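Local atomic coordinates of pesticidal crystal protein Cry2Aa (Bacillus thuringiensis serovar kurstaki, PDB entry 1I5P), a protein that kills dipteran and lepidopteran larvae by binding to their midgut epithelial cells and promoting colloid-osmotic lysis. Residues Q170-A178 / F244-V252; N529-G540 / A597-N608. All coordinates share one frame; numbering follows the deposited sequence.

Interaction 1. Residues Q170-A178 / F244-V252; sequences QLLLLPLFA and FRTYMFLNV
Leu174 turns CG away from its backbone N (chi1 -158°), which carries the branch to Val252. There Leu174 CG meets Val252 CG2 at 3.7 Å, and the two side chains cross at about a right angle. Met248 folds back at chi2 (-60°), which brings its methyl CE to 4.1 Å from Leu171 CD1. Met248 SD approaches Leu174 CD2. Leu171 also sends CD2 to the edge of the Phe244 ring, close to CZ and near the ring plane. Pro175 lies deep in the contact. Its CB sits against the Asn251 amide, 3.7 Å from OD1, and its CG faces the edge of the Tyr247 ring. Ala178 CB rests 3.6 Å from Asn251 O.

No direct hydrogen bond joins the two segments. A water lies 2.7 Å from Asn251 O and 3.1 Å from Pro175 O, placed to bridge them. Asn251 ND2 turns back to its own helix and binds Tyr247 O at 3.0 Å. That oxygen also takes the backbone N-H of Asn251, which comes from the opposite face of the carbonyl plane. The Tyr247 hydroxyl bonds to Thr97 of helix 88-101, and helix 202-232 touches Leu171 and Met248.

The segment axes run at 33° and come within 9.0 Å. The contact joins two helices of the N-terminal helical bundle of this delta-endotoxin. Helix 170-193 is kinked where the N of Pro175 and of Leu176 both lack a bond to the turn before; the proline nitrogen has no hydrogen to give. The direct contacts across the segments are mainly apolar. A water probably bridges Pro175 O and Asn251 O, and one N-H of the Asn251 amide is used within its own helix.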
loop_
_atom_site.group_PDB
_atom_site.type_symbol
_atom_site.label_atom_id
_atom_site.label_comp_id
_atom_site.label_asym_id
_atom_site.label_seq_id
_atom_site.Cartn_x
_atom_site.Cartn_y
_atom_site.Cartn_z
ATOM N N GLN A 170 10.203 -3.559 -21.026
ATOM C CA GLN A 170 9.059 -3.987 -20.228
ATOM C C GLN A 170 8.881 -3.225 -18.921
ATOM O O GLN A 170 7.759 -2.858 -18.577
ATOM C CB GLN A 170 9.131 -5.491 -19.954
ATOM C CG GLN A 170 9.297 -6.330 -21.216
ATOM C CD GLN A 170 8.860 -7.765 -21.028
ATOM O OE1 GLN A 170 9.239 -8.420 -20.056
ATOM N NE2 GLN A 170 8.055 -8.267 -21.962
ATOM N N LEU A 171 9.967 -2.972 -18.196
ATOM C CA LEU A 171 9.850 -2.244 -16.933
ATOM C C LEU A 171 9.508 -0.781 -17.182
ATOM O O LEU A 171 8.694 -0.190 -16.472
ATOM C CB LEU A 171 11.150 -2.316 -16.127
ATOM C CG LEU A 171 11.083 -1.643 -14.747
ATOM C CD1 LEU A 171 10.248 -2.516 -13.793
ATOM C CD2 LEU A 171 12.487 -1.455 -14.191
ATOM N N LEU A 172 10.139 -0.197 -18.193
ATOM C CA LEU A 172 9.899 1.198 -18.527
ATOM C C LEU A 172 8.456 1.452 -18.949
ATOM O O LEU A 172 7.895 2.511 -18.667
ATOM C CB LEU A 172 10.852 1.631 -19.645
ATOM C CG LEU A 172 10.740 3.084 -20.112
ATOM C CD1 LEU A 172 10.642 4.006 -18.904
ATOM C CD2 LEU A 172 11.953 3.440 -20.970
ATOM N N LEU A 173 7.862 0.471 -19.618
ATOM C CA LEU A 173 6.494 0.577 -20.097
ATOM C C LEU A 173 5.468 0.029 -19.107
ATOM O O LEU A 173 4.264 0.175 -19.311
ATOM C CB LEU A 173 6.358 -0.173 -21.422
ATOM C CG LEU A 173 7.175 0.367 -22.601
ATOM C CD1 LEU A 173 7.166 -0.633 -23.747
ATOM C CD2 LEU A 173 6.585 1.699 -23.050
ATOM N N LEU A 174 5.940 -0.596 -18.034
ATOM C CA LEU A 174 5.030 -1.192 -17.054
ATOM C C LEU A 174 3.921 -0.243 -16.559
ATOM O O LEU A 174 2.759 -0.647 -16.476
ATOM C CB LEU A 174 5.817 -1.767 -15.875
ATOM C CG LEU A 174 5.090 -2.843 -15.053
ATOM C CD1 LEU A 174 4.632 -3.992 -15.964
ATOM C CD2 LEU A 174 6.010 -3.368 -13.956
ATOM N N PRO A 175 4.255 1.019 -16.232
ATOM C CA PRO A 175 3.211 1.938 -15.767
ATOM C C PRO A 175 2.135 2.095 -16.837
ATOM O O PRO A 175 0.949 2.037 -16.545
ATOM C CB PRO A 175 3.985 3.231 -15.503
ATOM C CG PRO A 175 5.307 2.715 -15.046
ATOM C CD PRO A 175 5.584 1.633 -16.078
ATOM N N LEU A 176 2.553 2.270 -18.083
ATOM C CA LEU A 176 1.596 2.419 -19.179
ATOM C C LEU A 176 0.782 1.144 -19.353
ATOM O O LEU A 176 -0.435 1.196 -19.523
ATOM C CB LEU A 176 2.321 2.748 -20.488
ATOM C CG LEU A 176 2.979 4.124 -20.645
ATOM C CD1 LEU A 176 3.386 4.318 -22.104
ATOM C CD2 LEU A 176 2.007 5.229 -20.232
ATOM N N PHE A 177 1.449 -0.004 -19.309
ATOM C CA PHE A 177 0.737 -1.264 -19.463
ATOM C C PHE A 177 -0.299 -1.426 -18.354
ATOM O O PHE A 177 -1.409 -1.899 -18.591
ATOM C CB PHE A 177 1.701 -2.455 -19.442
ATOM C CG PHE A 177 0.998 -3.785 -19.415
ATOM C CD1 PHE A 177 0.424 -4.308 -20.570
ATOM C CD2 PHE A 177 0.821 -4.465 -18.212
ATOM C CE1 PHE A 177 -0.320 -5.483 -20.529
ATOM C CE2 PHE A 177 0.078 -5.640 -18.159
ATOM C CZ PHE A 177 -0.495 -6.150 -19.322
ATOM N N ALA A 178 0.065 -1.027 -17.141
ATOM C CA ALA A 178 -0.851 -1.127 -16.011
ATOM C C ALA A 178 -2.098 -0.297 -16.280
ATOM O O ALA A 178 -3.214 -0.749 -16.035
ATOM C CB ALA A 178 -0.173 -0.648 -14.741
ATOM N N PHE A 244 12.191 3.183 -5.611
ATOM C CA PHE A 244 11.958 2.349 -6.773
ATOM C C PHE A 244 10.664 1.583 -6.525
ATOM O O PHE A 244 9.822 1.463 -7.410
ATOM C CB PHE A 244 13.107 1.357 -6.970
ATOM C CG PHE A 244 12.899 0.408 -8.124
ATOM C CD1 PHE A 244 13.072 0.836 -9.436
ATOM C CD2 PHE A 244 12.508 -0.907 -7.897
ATOM C CE1 PHE A 244 12.865 -0.032 -10.506
ATOM C CE2 PHE A 244 12.296 -1.788 -8.961
ATOM C CZ PHE A 244 12.473 -1.347 -10.269
ATOM N N ARG A 245 10.516 1.063 -5.307
ATOM C CA ARG A 245 9.325 0.303 -4.937
ATOM C C ARG A 245 8.092 1.197 -4.920
ATOM O O ARG A 245 7.047 0.841 -5.463
ATOM C CB ARG A 245 9.499 -0.341 -3.555
ATOM C CG ARG A 245 8.231 -1.008 -3.020
ATOM C CD ARG A 245 8.475 -1.673 -1.676
ATOM N NE ARG A 245 7.250 -2.246 -1.126
ATOM C CZ ARG A 245 6.217 -1.531 -0.686
ATOM N NH1 ARG A 245 6.251 -0.205 -0.721
ATOM N NH2 ARG A 245 5.142 -2.147 -0.217
ATOM N N THR A 246 8.225 2.358 -4.289
ATOM C CA THR A 246 7.124 3.302 -4.204
ATOM C C THR A 246 6.633 3.681 -5.587
ATOM O O THR A 246 5.429 3.649 -5.858
ATOM C CB THR A 246 7.545 4.575 -3.455
ATOM O OG1 THR A 246 7.711 4.265 -2.065
ATOM C CG2 THR A 246 6.504 5.670 -3.615
ATOM N N TYR A 247 7.570 4.030 -6.462
ATOM C CA TYR A 247 7.229 4.421 -7.817
ATOM C C TYR A 247 6.397 3.334 -8.501
ATOM O O TYR A 247 5.341 3.615 -9.067
ATOM C CB TYR A 247 8.496 4.693 -8.638
ATOM C CG TYR A 247 8.200 5.393 -9.943
ATOM C CD1 TYR A 247 8.305 6.784 -10.057
ATOM C CD2 TYR A 247 7.740 4.675 -11.047
ATOM C CE1 TYR A 247 7.952 7.439 -11.240
ATOM C CE2 TYR A 247 7.383 5.319 -12.228
ATOM C CZ TYR A 247 7.489 6.697 -12.317
ATOM O OH TYR A 247 7.097 7.331 -13.479
ATOM N N MET A 248 6.867 2.091 -8.443
ATOM C CA MET A 248 6.153 0.975 -9.066
ATOM C C MET A 248 4.859 0.594 -8.346
ATOM O O MET A 248 3.891 0.164 -8.976
ATOM C CB MET A 248 7.072 -0.246 -9.167
ATOM C CG MET A 248 8.215 -0.082 -10.175
ATOM S SD MET A 248 7.618 0.222 -11.863
ATOM C CE MET A 248 8.998 1.162 -12.578
ATOM N N PHE A 249 4.823 0.752 -7.029
ATOM C CA PHE A 249 3.605 0.413 -6.306
ATOM C C PHE A 249 2.491 1.416 -6.619
ATOM O O PHE A 249 1.325 1.045 -6.720
ATOM C CB PHE A 249 3.877 0.340 -4.804
ATOM C CG PHE A 249 4.123 -1.061 -4.314
ATOM C CD1 PHE A 249 5.278 -1.749 -4.680
ATOM C CD2 PHE A 249 3.171 -1.718 -3.538
ATOM C CE1 PHE A 249 5.484 -3.066 -4.282
ATOM C CE2 PHE A 249 3.364 -3.040 -3.131
ATOM C CZ PHE A 249 4.525 -3.717 -3.506
ATOM N N LEU A 250 2.851 2.682 -6.796
ATOM C CA LEU A 250 1.858 3.706 -7.108
ATOM C C LEU A 250 1.429 3.666 -8.573
ATOM O O LEU A 250 0.264 3.911 -8.892
ATOM C CB LEU A 250 2.410 5.094 -6.783
ATOM C CG LEU A 250 2.448 5.477 -5.300
ATOM C CD1 LEU A 250 3.152 6.814 -5.134
ATOM C CD2 LEU A 250 1.029 5.545 -4.758
ATOM N N ASN A 251 2.378 3.345 -9.450
ATOM C CA ASN A 251 2.141 3.283 -10.889
ATOM C C ASN A 251 1.641 1.941 -11.386
ATOM O O ASN A 251 1.025 1.860 -12.451
ATOM C CB ASN A 251 3.434 3.597 -11.649
ATOM C CG ASN A 251 3.623 5.066 -11.897
ATOM O OD1 ASN A 251 3.040 5.627 -12.825
ATOM N ND2 ASN A 251 4.436 5.708 -11.064
ATOM N N VAL A 252 1.911 0.886 -10.626
ATOM C CA VAL A 252 1.534 -0.446 -11.060
ATOM C C VAL A 252 0.804 -1.365 -10.087
ATOM O O VAL A 252 -0.271 -1.867 -10.397
ATOM C CB VAL A 252 2.789 -1.208 -11.569
ATOM C CG1 VAL A 252 2.408 -2.618 -12.017
ATOM C CG2 VAL A 252 3.445 -0.431 -12.711
HETATM O O HOH W 1 0.576 3.951 -14.147
#

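Interaction 2. Residues N529-G540 / A597-N608; sequences NTTARYTLRGNG and ASDNTNVTLDIN
Arg533 and Asp606, a non-hydrogen-bonded pair on two antiparallel strands, form a salt bridge. Arg533 grips side-on: NE reaches Asp606 OD1 at 2.6 Å, and NH2 reaches OD2 at 2.8 Å. Both oxygens use their syn lone pairs, and the guanidinium and carboxylate planes are only 16° apart. A bend at chi3 of Arg533 (-67°) helps turn the guanidinium to the acid. Thr604 CB lies over one guanidinium face.

Along the same sheet face, Asn608 ND2 uses both hydrogens. It gives one to Asn529 OD1 at 2.8 Å and one to Thr531 OG1 at 2.9 Å, each close to its amide plane. At the far end Arg537 NH1 meets Asn602 OD1 at 3.1 Å, but from above the carbonyl plane. The other face is apolar. Leu536 and Val603 lie side by side, with CG of Leu536 4.1 Å from CB of Val603, and Tyr534 CE1 touches Ile607 CD1.

Paired backbone bonds at Ala532-Ile607, Tyr534-Leu605 and Leu536-Val603 set this register. Beyond them Gly538 N binds Thr601 O, and Gly540 N binds Ala597 O at 2.6 Å. Gly538 CA packs close against the carbonyls of Ala597 and Ser598, with CA-H...O contacts to both. At the other end, Asn529 and Thr530 face Val609 in a G1 beta bulge.

Further out, strand 617-626 touches Tyr534, Leu536 and Leu605, while Tyr534 OH bonds to Pro498 O. The pair belongs to the lectin-like jelly-roll sandwich of the C-terminal domain. Its chemistry is two-sided: apolar side chains meet the rest of the sandwich, and the two-point Arg533-Asp606 ion pair probably offsets both charges and adds side-chain cross-linking to the backbone bonds.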
loop_
_atom_site.group_PDB
_atom_site.type_symbol
_atom_site.label_atom_id
_atom_site.label_comp_id
_atom_site.label_asym_id
_atom_site.label_seq_id
_atom_site.Cartn_x
_atom_site.Cartn_y
_atom_site.Cartn_z
ATOM N N ASN A 529 -1.374 -24.914 14.229
ATOM C CA ASN A 529 -2.194 -24.484 15.356
ATOM C C ASN A 529 -1.883 -23.061 15.825
ATOM O O ASN A 529 -1.776 -22.782 17.026
ATOM C CB ASN A 529 -2.059 -25.460 16.526
ATOM C CG ASN A 529 -3.143 -25.266 17.566
ATOM O OD1 ASN A 529 -4.194 -24.683 17.285
ATOM N ND2 ASN A 529 -2.905 -25.770 18.771
ATOM N N THR A 530 -1.738 -22.159 14.863
ATOM C CA THR A 530 -1.483 -20.762 15.168
ATOM C C THR A 530 -2.821 -20.048 15.041
ATOM O O THR A 530 -3.567 -20.270 14.088
ATOM C CB THR A 530 -0.480 -20.131 14.173
ATOM O OG1 THR A 530 0.794 -20.775 14.301
ATOM C CG2 THR A 530 -0.318 -18.640 14.452
ATOM N N THR A 531 -3.128 -19.202 16.014
ATOM C CA THR A 531 -4.373 -18.457 16.000
ATOM C C THR A 531 -4.097 -16.967 15.943
ATOM O O THR A 531 -3.289 -16.444 16.712
ATOM C CB THR A 531 -5.223 -18.747 17.256
ATOM O OG1 THR A 531 -5.671 -20.108 17.224
ATOM C CG2 THR A 531 -6.428 -17.819 17.310
ATOM N N ALA A 532 -4.766 -16.299 15.012
ATOM C CA ALA A 532 -4.637 -14.863 14.841
ATOM C C ALA A 532 -5.997 -14.248 15.159
ATOM O O ALA A 532 -7.000 -14.568 14.516
ATOM C CB ALA A 532 -4.228 -14.531 13.400
ATOM N N ARG A 533 -6.036 -13.382 16.165
ATOM C CA ARG A 533 -7.284 -12.739 16.537
ATOM C C ARG A 533 -7.379 -11.320 16.005
ATOM O O ARG A 533 -6.416 -10.559 16.062
ATOM C CB ARG A 533 -7.453 -12.701 18.058
ATOM C CG ARG A 533 -8.512 -11.686 18.505
ATOM C CD ARG A 533 -8.921 -11.863 19.948
ATOM N NE ARG A 533 -9.631 -13.122 20.148
ATOM C CZ ARG A 533 -10.150 -13.510 21.307
ATOM N NH1 ARG A 533 -10.038 -12.736 22.378
ATOM N NH2 ARG A 533 -10.793 -14.666 21.391
ATOM N N TYR A 534 -8.559 -10.973 15.506
ATOM C CA TYR A 534 -8.832 -9.642 14.986
ATOM C C TYR A 534 -10.080 -9.109 15.673
ATOM O O TYR A 534 -10.984 -9.871 16.020
ATOM C CB TYR A 534 -9.049 -9.691 13.474
ATOM C CG TYR A 534 -7.866 -10.261 12.735
ATOM C CD1 TYR A 534 -7.683 -11.635 12.632
ATOM C CD2 TYR A 534 -6.890 -9.425 12.201
ATOM C CE1 TYR A 534 -6.552 -12.170 12.022
ATOM C CE2 TYR A 534 -5.753 -9.948 11.588
ATOM C CZ TYR A 534 -5.592 -11.320 11.508
ATOM O OH TYR A 534 -4.452 -11.837 10.944
ATOM N N THR A 535 -10.121 -7.798 15.879
ATOM C CA THR A 535 -11.262 -7.172 16.529
ATOM C C THR A 535 -11.810 -6.038 15.677
ATOM O O THR A 535 -11.059 -5.186 15.189
ATOM C CB THR A 535 -10.881 -6.628 17.915
ATOM O OG1 THR A 535 -10.268 -7.671 18.676
ATOM C CG2 THR A 535 -12.127 -6.134 18.658
ATOM N N LEU A 536 -13.126 -6.024 15.514
ATOM C CA LEU A 536 -13.768 -5.005 14.704
ATOM C C LEU A 536 -15.008 -4.435 15.388
ATOM O O LEU A 536 -15.646 -5.101 16.213
ATOM C CB LEU A 536 -14.145 -5.605 13.348
ATOM C CG LEU A 536 -15.241 -6.670 13.358
ATOM C CD1 LEU A 536 -16.569 -5.999 13.051
ATOM C CD2 LEU A 536 -14.959 -7.749 12.323
ATOM N N ARG A 537 -15.345 -3.198 15.029
ATOM C CA ARG A 537 -16.507 -2.512 15.572
ATOM C C ARG A 537 -17.646 -2.743 14.579
ATOM O O ARG A 537 -17.647 -2.166 13.489
ATOM C CB ARG A 537 -16.212 -1.015 15.701
ATOM C CG ARG A 537 -17.291 -0.216 16.412
ATOM C CD ARG A 537 -17.351 -0.588 17.877
ATOM N NE ARG A 537 -18.342 0.192 18.607
ATOM C CZ ARG A 537 -18.521 0.122 19.921
ATOM N NH1 ARG A 537 -17.769 -0.694 20.650
ATOM N NH2 ARG A 537 -19.453 0.860 20.503
ATOM N N GLY A 538 -18.603 -3.589 14.954
ATOM C CA GLY A 538 -19.711 -3.899 14.067
ATOM C C GLY A 538 -20.682 -2.777 13.747
ATOM O O GLY A 538 -20.735 -1.753 14.435
ATOM N N ASN A 539 -21.466 -2.978 12.695
ATOM C CA ASN A 539 -22.447 -1.995 12.266
ATOM C C ASN A 539 -23.836 -2.626 12.228
ATOM O O ASN A 539 -24.779 -2.035 11.707
ATOM C CB ASN A 539 -22.079 -1.469 10.881
ATOM C CG ASN A 539 -21.909 -2.582 9.871
ATOM O OD1 ASN A 539 -22.189 -3.746 10.167
ATOM N ND2 ASN A 539 -21.451 -2.234 8.669
ATOM N N GLY A 540 -23.951 -3.836 12.767
ATOM C CA GLY A 540 -25.233 -4.515 12.797
ATOM C C GLY A 540 -25.606 -5.263 11.532
ATOM O O GLY A 540 -26.703 -5.803 11.435
ATOM N N ALA A 597 -21.843 -8.651 12.086
ATOM C CA ALA A 597 -20.974 -7.620 12.646
ATOM C C ALA A 597 -21.804 -6.841 13.667
ATOM O O ALA A 597 -22.189 -5.695 13.424
ATOM C CB ALA A 597 -20.477 -6.687 11.545
ATOM N N SER A 598 -22.081 -7.487 14.800
ATOM C CA SER A 598 -22.870 -6.909 15.887
ATOM C C SER A 598 -22.698 -5.395 16.006
ATOM O O SER A 598 -21.576 -4.897 16.099
ATOM C CB SER A 598 -22.488 -7.582 17.206
ATOM O OG SER A 598 -22.539 -8.993 17.077
ATOM N N ASP A 599 -23.814 -4.668 16.012
ATOM C CA ASP A 599 -23.792 -3.207 16.093
ATOM C C ASP A 599 -23.216 -2.674 17.408
ATOM O O ASP A 599 -23.447 -3.243 18.474
ATOM C CB ASP A 599 -25.202 -2.655 15.899
ATOM C CG ASP A 599 -25.209 -1.292 15.235
ATOM O OD1 ASP A 599 -24.146 -0.637 15.187
ATOM O OD2 ASP A 599 -26.286 -0.875 14.759
ATOM N N ASN A 600 -22.470 -1.573 17.320
ATOM C CA ASN A 600 -21.848 -0.951 18.494
ATOM C C ASN A 600 -21.210 -1.985 19.410
ATOM O O ASN A 600 -21.257 -1.859 20.636
ATOM C CB ASN A 600 -22.878 -0.147 19.289
ATOM C CG ASN A 600 -23.263 1.140 18.599
ATOM O OD1 ASN A 600 -23.961 1.126 17.585
ATOM N ND2 ASN A 600 -22.802 2.263 19.140
ATOM N N THR A 601 -20.599 -2.999 18.813
ATOM C CA THR A 601 -19.978 -4.054 19.591
ATOM C C THR A 601 -18.602 -4.410 19.047
ATOM O O THR A 601 -18.401 -4.444 17.834
ATOM C CB THR A 601 -20.864 -5.321 19.566
ATOM O OG1 THR A 601 -22.224 -4.964 19.847
ATOM C CG2 THR A 601 -20.394 -6.324 20.596
ATOM N N ASN A 602 -17.648 -4.660 19.939
ATOM C CA ASN A 602 -16.313 -5.054 19.503
ATOM C C ASN A 602 -16.335 -6.568 19.287
ATOM O O ASN A 602 -16.250 -7.343 20.232
ATOM C CB ASN A 602 -15.261 -4.693 20.554
ATOM C CG ASN A 602 -15.086 -3.196 20.722
ATOM O OD1 ASN A 602 -15.388 -2.413 19.822
ATOM N ND2 ASN A 602 -14.575 -2.793 21.877
ATOM N N VAL A 603 -16.459 -6.972 18.030
ATOM C CA VAL A 603 -16.516 -8.377 17.661
ATOM C C VAL A 603 -15.130 -8.968 17.442
ATOM O O VAL A 603 -14.290 -8.366 16.778
ATOM C CB VAL A 603 -17.329 -8.554 16.373
ATOM C CG1 VAL A 603 -17.498 -10.022 16.058
ATOM C CG2 VAL A 603 -18.670 -7.856 16.520
ATOM N N THR A 604 -14.888 -10.149 18.004
ATOM C CA THR A 604 -13.596 -10.799 17.832
ATOM C C THR A 604 -13.704 -11.865 16.747
ATOM O O THR A 604 -14.696 -12.589 16.662
ATOM C CB THR A 604 -13.104 -11.480 19.133
ATOM O OG1 THR A 604 -14.012 -12.526 19.498
ATOM C CG2 THR A 604 -13.007 -10.472 20.263
ATOM N N LEU A 605 -12.679 -11.937 15.909
ATOM C CA LEU A 605 -12.624 -12.911 14.831
ATOM C C LEU A 605 -11.365 -13.729 15.033
ATOM O O LEU A 605 -10.257 -13.208 14.881
ATOM C CB LEU A 605 -12.560 -12.209 13.470
ATOM C CG LEU A 605 -12.145 -13.074 12.272
ATOM C CD1 LEU A 605 -13.187 -14.155 12.023
ATOM C CD2 LEU A 605 -11.980 -12.196 11.035
ATOM N N ASP A 606 -11.523 -14.997 15.392
ATOM C CA ASP A 606 -10.365 -15.857 15.601
ATOM C C ASP A 606 -10.157 -16.774 14.411
ATOM O O ASP A 606 -11.056 -17.508 14.008
ATOM C CB ASP A 606 -10.527 -16.687 16.879
ATOM C CG ASP A 606 -10.532 -15.836 18.129
ATOM O OD1 ASP A 606 -9.739 -14.874 18.196
ATOM O OD2 ASP A 606 -11.324 -16.135 19.051
ATOM N N ILE A 607 -8.963 -16.700 13.840
ATOM C CA ILE A 607 -8.613 -17.525 12.696
ATOM C C ILE A 607 -7.510 -18.497 13.104
ATOM O O ILE A 607 -6.361 -18.101 13.309
ATOM C CB ILE A 607 -8.134 -16.651 11.513
ATOM C CG1 ILE A 607 -9.232 -15.646 11.134
ATOM C CG2 ILE A 607 -7.795 -17.526 10.324
ATOM C CD1 ILE A 607 -8.887 -14.735 9.957
ATOM N N ASN A 608 -7.875 -19.769 13.240
ATOM C CA ASN A 608 -6.926 -20.802 13.626
ATOM C C ASN A 608 -6.559 -21.666 12.431
ATOM O O ASN A 608 -7.425 -22.147 11.702
ATOM C CB ASN A 608 -7.506 -21.663 14.750
ATOM C CG ASN A 608 -6.641 -22.871 15.066
ATOM O OD1 ASN A 608 -6.737 -23.910 14.411
ATOM N ND2 ASN A 608 -5.781 -22.735 16.065
#

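In the fold
Interactions 1 and 2 lie in different domains of the toxin. The first is in the N-terminal helical bundle and the second in the C-terminal beta sandwich. Their centres are 36 Å apart, on opposite sides of the chain's centre. The nearest atoms are about 18 Å apart, so the two do not touch. Along the chain they follow in series, and the middle domain, a beta prism, comes between them in sequence. Interaction 1 is buried, whereas interaction 2 is partly open to solvent. One joins helices through apolar side chains and a water; the other joins strands through direct hydrogen bonds. Neither contact includes a bound ligand.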